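Local coordinates for ubiquitin-conjugating enzyme (Plasmodium vivax, PDB 2FO3), which probably carries activated ubiquitin as a thioester and passes it toward target proteins, as an E2 conjugating enzyme of the UBE2W type, this chain being its UBC domain, at residues I24-D29 with W38-V43; K58-D63 with I71-Q76; Y65-P70 with Y99-S104. All coordinates share one frame; numbering follows the deposited sequence.

Interaction 1: residues I24-D29 with W38-V43; sequences INCTLD and WIVKYV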
# COMPACT_ATOMS: atom_id res chain seq x y z
N ILE A 24 -5.11 -9.27 3.19
CA ILE A 24 -5.29 -10.51 2.42
C ILE A 24 -4.41 -10.60 1.13
O ILE A 24 -4.36 -9.65 0.31
CB ILE A 24 -6.83 -10.75 2.09
CG1 ILE A 24 -7.08 -12.10 1.40
CG2 ILE A 24 -7.42 -9.60 1.26
CD1 ILE A 24 -6.88 -13.37 2.28
N ASN A 25 -3.72 -11.74 0.99
CA ASN A 25 -2.83 -12.01 -0.16
C ASN A 25 -1.63 -11.06 -0.28
O ASN A 25 -1.08 -10.89 -1.38
CB ASN A 25 -3.63 -12.00 -1.49
CG ASN A 25 -4.31 -13.34 -1.78
OD1 ASN A 25 -4.69 -14.07 -0.85
ND2 ASN A 25 -4.49 -13.66 -3.07
N CYS A 26 -1.24 -10.42 0.83
CA CYS A 26 -0.12 -9.51 0.84
C CYS A 26 0.99 -9.98 1.76
O CYS A 26 0.74 -10.57 2.81
CB CYS A 26 -0.55 -8.10 1.29
SG CYS A 26 -1.66 -7.31 0.16
N THR A 27 2.22 -9.71 1.36
CA THR A 27 3.37 -9.97 2.19
C THR A 27 4.26 -8.74 2.13
O THR A 27 4.26 -7.98 1.13
CB THR A 27 4.17 -11.19 1.70
OG1 THR A 27 4.46 -11.01 0.32
CG2 THR A 27 3.38 -12.50 1.91
N LEU A 28 5.01 -8.52 3.18
CA LEU A 28 5.78 -7.30 3.31
C LEU A 28 7.25 -7.50 3.10
O LEU A 28 7.81 -8.50 3.55
CB LEU A 28 5.55 -6.68 4.70
CG LEU A 28 6.28 -5.38 5.09
CD1 LEU A 28 5.84 -4.17 4.21
CD2 LEU A 28 5.99 -5.09 6.55
N ASP A 29 7.87 -6.55 2.42
CA ASP A 29 9.33 -6.40 2.50
C ASP A 29 9.66 -4.97 2.90
O ASP A 29 8.82 -4.06 2.78
CB ASP A 29 10.01 -6.77 1.19
CG ASP A 29 11.52 -7.01 1.35
OD1 ASP A 29 12.04 -7.10 2.51
OD2 ASP A 29 12.18 -7.09 0.30
N TRP A 38 8.83 0.72 2.40
CA TRP A 38 8.32 -0.66 2.38
C TRP A 38 7.93 -1.04 0.97
O TRP A 38 7.57 -0.19 0.17
CB TRP A 38 7.07 -0.81 3.28
CG TRP A 38 7.23 -0.59 4.75
CD1 TRP A 38 8.40 -0.30 5.45
CD2 TRP A 38 6.19 -0.72 5.74
NE1 TRP A 38 8.11 -0.21 6.79
CE2 TRP A 38 6.78 -0.47 7.00
CE3 TRP A 38 4.81 -1.03 5.69
CZ2 TRP A 38 6.04 -0.48 8.21
CZ3 TRP A 38 4.06 -1.04 6.88
CH2 TRP A 38 4.69 -0.77 8.13
N ILE A 39 7.95 -2.33 0.67
CA ILE A 39 7.42 -2.84 -0.58
C ILE A 39 6.47 -3.96 -0.22
O ILE A 39 6.86 -4.97 0.38
CB ILE A 39 8.49 -3.43 -1.55
CG1 ILE A 39 9.71 -2.52 -1.71
CG2 ILE A 39 7.86 -3.80 -2.91
CD1 ILE A 39 9.44 -1.28 -2.45
N VAL A 40 5.22 -3.76 -0.58
CA VAL A 40 4.18 -4.76 -0.36
C VAL A 40 3.89 -5.55 -1.65
O VAL A 40 3.64 -4.97 -2.73
CB VAL A 40 2.89 -4.08 0.22
CG1 VAL A 40 1.73 -5.08 0.32
CG2 VAL A 40 3.18 -3.48 1.56
N LYS A 41 3.95 -6.87 -1.54
CA LYS A 41 3.59 -7.76 -2.65
C LYS A 41 2.13 -8.23 -2.50
O LYS A 41 1.75 -8.79 -1.48
CB LYS A 41 4.54 -8.98 -2.68
CG LYS A 41 4.19 -10.04 -3.74
CD LYS A 41 5.28 -11.10 -3.84
CE LYS A 41 4.78 -12.32 -4.64
NZ LYS A 41 5.89 -13.27 -5.07
N TYR A 42 1.33 -7.97 -3.53
CA TYR A 42 -0.03 -8.43 -3.56
C TYR A 42 -0.19 -9.43 -4.68
O TYR A 42 0.21 -9.17 -5.82
CB TYR A 42 -1.00 -7.24 -3.73
CG TYR A 42 -2.40 -7.64 -4.09
CD1 TYR A 42 -3.17 -8.45 -3.23
CD2 TYR A 42 -2.98 -7.17 -5.28
CE1 TYR A 42 -4.50 -8.81 -3.58
CE2 TYR A 42 -4.28 -7.51 -5.63
CZ TYR A 42 -5.03 -8.33 -4.78
OH TYR A 42 -6.31 -8.67 -5.15
N VAL A 43 -0.74 -10.60 -4.35
CA VAL A 43 -1.09 -11.61 -5.36
C VAL A 43 -2.58 -11.52 -5.56
O VAL A 43 -3.34 -11.71 -4.63
CB VAL A 43 -0.70 -13.04 -4.92
CG1 VAL A 43 -1.02 -14.06 -6.06
CG2 VAL A 43 0.78 -13.08 -4.52
O HOH W 1 2.16 -11.82 -1.21
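Asn25 holds Val43 at both its carbonyl and its N-H, and its side chain can be followed outward against that residue. CB sits 3.2 Å from Val43 O and also meets Tyr42 CE1; CG stays beside the same carbonyl; ND2 then donates to Val43 O at 2.7 Å. That oxygen lies almost in the plane of the amide, but the N-H reaches it from 35° above the plane of the carbonyl. In return Val43 N donates to Asn25 O (3.0 Å), so Asn25, just ahead of its own strand, holds the last residue of strand 37-43 through both backbone and side chain. Further along, paired backbone bonds join Thr27 with Lys41 and Asp29 with Ile39. Thr27 OG1, turned between the backbone N and the carbonyl carbon (chi1 52°), stands 3.6 Å from Lys41 CB; a water ties this hydroxyl to Lys41 O. Cys26, Leu28, Val40 and Tyr42 occupy the other face. The two methyls of Leu28 meet Trp38 differently: CD1 touches CE3 of the indole at 3.6 Å and also packs on Val40 CG2, whereas CD2 rides over one ring face, toward the rim. Cys26 SG approaches the Tyr42 ring obliquely, 3.9 Å from CD1, a sulfur-aromatic contact; Tyr42 OH is bonded to Leu45 N. Helix 105-116 meets Cys26 and Tyr42, while helix 10-20 covers Leu28 and Val40. This is an antiparallel beta hairpin, the first of the four-stranded meander that forms the sheet of the UBC fold.

Interaction 2: residues K58-D63 with I71-Q76; sequences KIIFPD and IVYFLQ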
# COMPACT_ATOMS: atom_id res chain seq x y z
N LYS A 58 4.82 0.25 -3.59
CA LYS A 58 5.88 0.92 -2.84
C LYS A 58 5.27 1.95 -1.90
O LYS A 58 4.40 2.73 -2.31
CB LYS A 58 6.91 1.56 -3.75
CG LYS A 58 8.06 2.16 -2.96
CD LYS A 58 9.33 2.25 -3.83
CE LYS A 58 10.18 3.43 -3.38
NZ LYS A 58 11.41 3.60 -4.29
N ILE A 59 5.73 1.94 -0.66
CA ILE A 59 5.22 2.80 0.39
C ILE A 59 6.35 3.62 0.98
O ILE A 59 7.30 3.08 1.50
CB ILE A 59 4.47 2.00 1.49
CG1 ILE A 59 3.27 1.24 0.90
CG2 ILE A 59 3.98 2.96 2.60
CD1 ILE A 59 2.75 0.14 1.83
N ILE A 60 6.24 4.94 0.86
CA ILE A 60 7.27 5.82 1.40
C ILE A 60 6.72 6.68 2.51
O ILE A 60 5.76 7.45 2.31
CB ILE A 60 7.87 6.75 0.30
CG1 ILE A 60 8.33 5.93 -0.91
CG2 ILE A 60 9.02 7.61 0.88
CD1 ILE A 60 8.52 6.72 -2.16
N PHE A 61 7.34 6.58 3.68
CA PHE A 61 6.94 7.42 4.82
C PHE A 61 7.73 8.73 4.82
O PHE A 61 8.97 8.71 4.97
CB PHE A 61 7.21 6.71 6.12
CG PHE A 61 6.47 5.43 6.27
CD1 PHE A 61 5.19 5.40 6.84
CD2 PHE A 61 7.05 4.22 5.83
CE1 PHE A 61 4.50 4.18 6.97
CE2 PHE A 61 6.35 3.01 5.95
CZ PHE A 61 5.08 2.99 6.52
N PRO A 62 7.02 9.88 4.62
CA PRO A 62 7.68 11.18 4.61
C PRO A 62 8.12 11.59 6.01
O PRO A 62 7.68 11.01 7.02
CB PRO A 62 6.59 12.11 4.06
CG PRO A 62 5.31 11.49 4.52
CD PRO A 62 5.56 10.00 4.38
N ASP A 63 9.00 12.58 6.07
CA ASP A 63 9.51 13.06 7.33
C ASP A 63 8.42 13.52 8.32
O ASP A 63 8.61 13.42 9.55
CB ASP A 63 10.51 14.19 7.09
CG ASP A 63 11.49 14.34 8.22
OD1 ASP A 63 12.19 13.34 8.53
OD2 ASP A 63 11.57 15.44 8.80
N ILE A 71 3.43 8.12 0.95
CA ILE A 71 3.29 8.12 -0.51
C ILE A 71 3.22 6.64 -0.93
O ILE A 71 4.08 5.82 -0.51
CB ILE A 71 4.47 8.85 -1.17
CG1 ILE A 71 4.37 10.37 -0.88
CG2 ILE A 71 4.49 8.55 -2.69
CD1 ILE A 71 5.71 11.05 -0.63
N VAL A 72 2.21 6.29 -1.73
CA VAL A 72 1.98 4.86 -2.11
C VAL A 72 1.68 4.77 -3.59
O VAL A 72 0.76 5.45 -4.10
CB VAL A 72 0.78 4.23 -1.31
CG1 VAL A 72 0.55 2.75 -1.67
CG2 VAL A 72 1.02 4.32 0.15
N TYR A 73 2.45 3.93 -4.30
CA TYR A 73 2.20 3.71 -5.70
C TYR A 73 2.65 2.31 -6.14
O TYR A 73 3.51 1.70 -5.48
CB TYR A 73 2.87 4.81 -6.55
CG TYR A 73 4.38 4.83 -6.47
CD1 TYR A 73 5.16 4.11 -7.38
CD2 TYR A 73 5.03 5.55 -5.45
CE1 TYR A 73 6.53 4.12 -7.30
CE2 TYR A 73 6.43 5.58 -5.37
CZ TYR A 73 7.17 4.86 -6.30
OH TYR A 73 8.54 4.88 -6.23
N PHE A 74 2.07 1.83 -7.24
CA PHE A 74 2.42 0.50 -7.77
C PHE A 74 3.71 0.52 -8.58
O PHE A 74 3.95 1.45 -9.37
CB PHE A 74 1.31 -0.02 -8.64
CG PHE A 74 0.13 -0.53 -7.88
CD1 PHE A 74 0.12 -1.84 -7.37
CD2 PHE A 74 -0.99 0.29 -7.69
CE1 PHE A 74 -1.00 -2.32 -6.66
CE2 PHE A 74 -2.10 -0.18 -6.99
CZ PHE A 74 -2.10 -1.50 -6.48
N LEU A 75 4.54 -0.51 -8.39
CA LEU A 75 5.74 -0.66 -9.19
C LEU A 75 5.32 -1.14 -10.57
O LEU A 75 4.17 -1.55 -10.76
CB LEU A 75 6.76 -1.60 -8.52
CG LEU A 75 7.32 -1.08 -7.18
CD1 LEU A 75 8.32 -2.06 -6.62
CD2 LEU A 75 7.95 0.33 -7.30
N GLN A 76 6.23 -1.06 -11.54
CA GLN A 76 5.92 -1.46 -12.91
C GLN A 76 5.88 -2.97 -13.03
O GLN A 76 6.71 -3.63 -12.41
CB GLN A 76 6.97 -0.85 -13.87
CG GLN A 76 6.87 0.69 -14.00
CD GLN A 76 5.54 1.12 -14.60
OE1 GLN A 76 5.13 0.63 -15.66
NE2 GLN A 76 4.83 2.04 -13.91
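Lys58 and Tyr73 exchange two backbone hydrogen bonds, Lys58 N to Tyr73 O at 2.7 Å and Tyr73 N back to Lys58 O. Ile60 and Ile71 form the next such pair, with a nearly straight bond from Ile60 N to Ile71 O (173°). Between them lies the non-hydrogen-bonded pair Ile59 and Val72, where Val72 CA comes within 3.2 Å of Lys58 O in a CA-H...O contact. The two strands make the last hairpin of the antiparallel UBC meander, and 71-74 is its outer strand within the chain. Apolar packing divides between the faces. Ile59 CG1 lies alongside the Val72 methyls, 3.9 Å from CG2, on the side where Ile59 meets Ile105 and Val72 meets Leu108 of helix 105-116. On the other side Ile60 CD1 comes to the edge of the Tyr73 ring, 4.0 Å from CE2. Aliphatic cover of the same ring comes from Lys58: with Tyr73 CG between the backbone N and the carbonyl carbon (chi1 64°), the ring swings toward strand 54-60, and Lys58 CB lies over one face near the rim. The extended lysine then runs alongside to the phenol, CE reaching 3.6 Å from Tyr73 OH, while Leu75 CD2 packs against Lys58 CB.

Interaction 3: residues Y65-P70 with Y99-S104; sequences YPLKPP and YNPSLS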
# COMPACT_ATOMS: atom_id res chain seq x y z
N TYR A 65 5.41 12.17 8.51
CA TYR A 65 4.53 11.05 8.84
C TYR A 65 4.40 10.96 10.38
O TYR A 65 5.41 11.08 11.10
CB TYR A 65 5.06 9.72 8.25
CG TYR A 65 4.15 8.56 8.51
CD1 TYR A 65 2.98 8.40 7.77
CD2 TYR A 65 4.46 7.59 9.49
CE1 TYR A 65 2.11 7.32 8.04
CE2 TYR A 65 3.57 6.50 9.77
CZ TYR A 65 2.41 6.39 9.05
OH TYR A 65 1.52 5.36 9.27
N PRO A 66 3.18 10.70 10.90
CA PRO A 66 1.91 10.36 10.29
C PRO A 66 0.95 11.52 9.96
O PRO A 66 -0.11 11.27 9.39
CB PRO A 66 1.26 9.46 11.35
CG PRO A 66 1.76 10.01 12.67
CD PRO A 66 3.08 10.69 12.38
N LEU A 67 1.30 12.75 10.30
CA LEU A 67 0.42 13.90 9.99
C LEU A 67 0.32 14.07 8.49
O LEU A 67 -0.72 14.39 7.95
CB LEU A 67 0.93 15.17 10.69
CG LEU A 67 0.72 15.17 12.21
CD1 LEU A 67 1.02 16.56 12.75
CD2 LEU A 67 -0.70 14.75 12.63
N LYS A 68 1.42 13.81 7.81
CA LYS A 68 1.40 13.74 6.37
C LYS A 68 1.28 12.25 5.97
O LYS A 68 1.89 11.37 6.61
CB LYS A 68 2.62 14.44 5.76
CG LYS A 68 2.43 15.97 5.55
CD LYS A 68 1.97 16.73 6.81
CE LYS A 68 1.42 18.14 6.48
NZ LYS A 68 0.71 18.81 7.65
N PRO A 69 0.47 11.97 4.93
CA PRO A 69 0.21 10.59 4.53
C PRO A 69 1.42 9.91 3.89
O PRO A 69 2.33 10.61 3.35
CB PRO A 69 -0.93 10.74 3.50
CG PRO A 69 -0.80 12.16 2.98
CD PRO A 69 -0.29 12.95 4.13
N PRO A 70 1.45 8.56 3.92
CA PRO A 70 2.57 7.93 3.21
C PRO A 70 2.36 8.14 1.72
O PRO A 70 1.21 8.37 1.28
CB PRO A 70 2.42 6.44 3.58
CG PRO A 70 0.96 6.27 3.89
CD PRO A 70 0.52 7.57 4.52
N TYR A 99 -7.51 11.49 4.15
CA TYR A 99 -6.51 10.90 5.01
C TYR A 99 -6.78 11.27 6.46
O TYR A 99 -7.10 12.42 6.78
CB TYR A 99 -5.07 11.30 4.60
CG TYR A 99 -3.99 10.72 5.50
CD1 TYR A 99 -3.71 9.35 5.50
CD2 TYR A 99 -3.25 11.55 6.34
CE1 TYR A 99 -2.72 8.83 6.32
CE2 TYR A 99 -2.28 11.04 7.17
CZ TYR A 99 -2.01 9.68 7.16
OH TYR A 99 -1.03 9.18 7.98
N ASN A 100 -6.64 10.28 7.32
CA ASN A 100 -6.74 10.47 8.75
C ASN A 100 -5.42 9.92 9.29
O ASN A 100 -5.05 8.81 8.92
CB ASN A 100 -7.96 9.68 9.25
CG ASN A 100 -8.19 9.82 10.71
OD1 ASN A 100 -7.27 9.68 11.51
ND2 ASN A 100 -9.45 10.09 11.10
N PRO A 101 -4.71 10.69 10.17
CA PRO A 101 -3.39 10.21 10.61
C PRO A 101 -3.45 8.93 11.45
O PRO A 101 -2.39 8.34 11.74
CB PRO A 101 -2.84 11.38 11.44
CG PRO A 101 -4.05 12.20 11.84
CD PRO A 101 -5.12 11.95 10.83
N SER A 102 -4.66 8.48 11.82
CA SER A 102 -4.82 7.20 12.54
C SER A 102 -4.92 5.96 11.65
O SER A 102 -4.87 4.83 12.14
CB SER A 102 -6.01 7.24 13.53
OG SER A 102 -5.67 8.12 14.56
N LEU A 103 -5.05 6.20 10.34
CA LEU A 103 -5.05 5.13 9.34
C LEU A 103 -3.84 4.21 9.57
O LEU A 103 -2.71 4.68 9.73
CB LEU A 103 -4.99 5.74 7.92
CG LEU A 103 -4.80 4.89 6.65
CD1 LEU A 103 -5.92 3.88 6.47
CD2 LEU A 103 -4.66 5.77 5.39
N SER A 104 -4.10 2.90 9.62
CA SER A 104 -3.03 1.91 9.61
C SER A 104 -2.56 1.67 8.18
O SER A 104 -3.36 1.77 7.23
CB SER A 104 -3.50 0.58 10.21
OG SER A 104 -4.40 -0.11 9.36
O HOH W 2 -0.91 6.23 8.35
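Tyr99 lays one face of its ring on Pro69, whose CB stands 3.5 Å from the ring centroid and only 7° off the normal, a CH-pi contact. With CG anti to the backbone N (chi1 178°), the ring extends across to the proline-rich loop. Its opposite face has Pro101 N above it, near the rim. Pro66 O lies at the ring edge, and Tyr99 OH donates to it at 2.7 Å, in the carbonyl plane and on a lone pair. The same hydroxyl accepts from a water, 3.0 Å away, which also donates to Leu103 O and bonds with Tyr65 OH. Together these bonds fix the phenol tip and join both tyrosines to the turn from Asn100 to Leu103. Pro101 CB presses to 3.4 Å from Pro66 O, and Leu67 CD2 reaches the same CB. The peptide before Pro66 is cis, and Pro66 CB sits 3.8 Å above the plane of the Tyr65 ring, over its centre. Tyr65-Pro70 follows the Tyr-Pro-x-x-Pro-Pro pattern familiar in E2 enzymes. The loop leads into strand 71-74 and the turn into helix 105-116, with Pro70 packed on Ile105 and Leu108 of that helix and Tyr65 on Arg10 and Glu14 of helix 10-20.

How the interactions relate
Interactions 1 and 2 are the first and last hairpins of one four-stranded sheet, joined where strands 37-43 and 54-60 run side by side: Trp38 O probably accepts from Ile59 N, and Val40 packs on Ile59. All three contacts are partly buried. In interactions 1 and 2 the buried side chains lie under the helices and more exposed, often polar ones on the other face. Interaction 3 is centred about 13 Å from the chain's centre, against 8 and 7 Å, and replaces strand pairing with proline-on-ring packing, one phenol bond and a water. Its segment 65-70 is the later part of the loop connecting interaction 2's strands, and Pro62 touches Pro69 and Pro70. Interactions 1 and 3 do not touch.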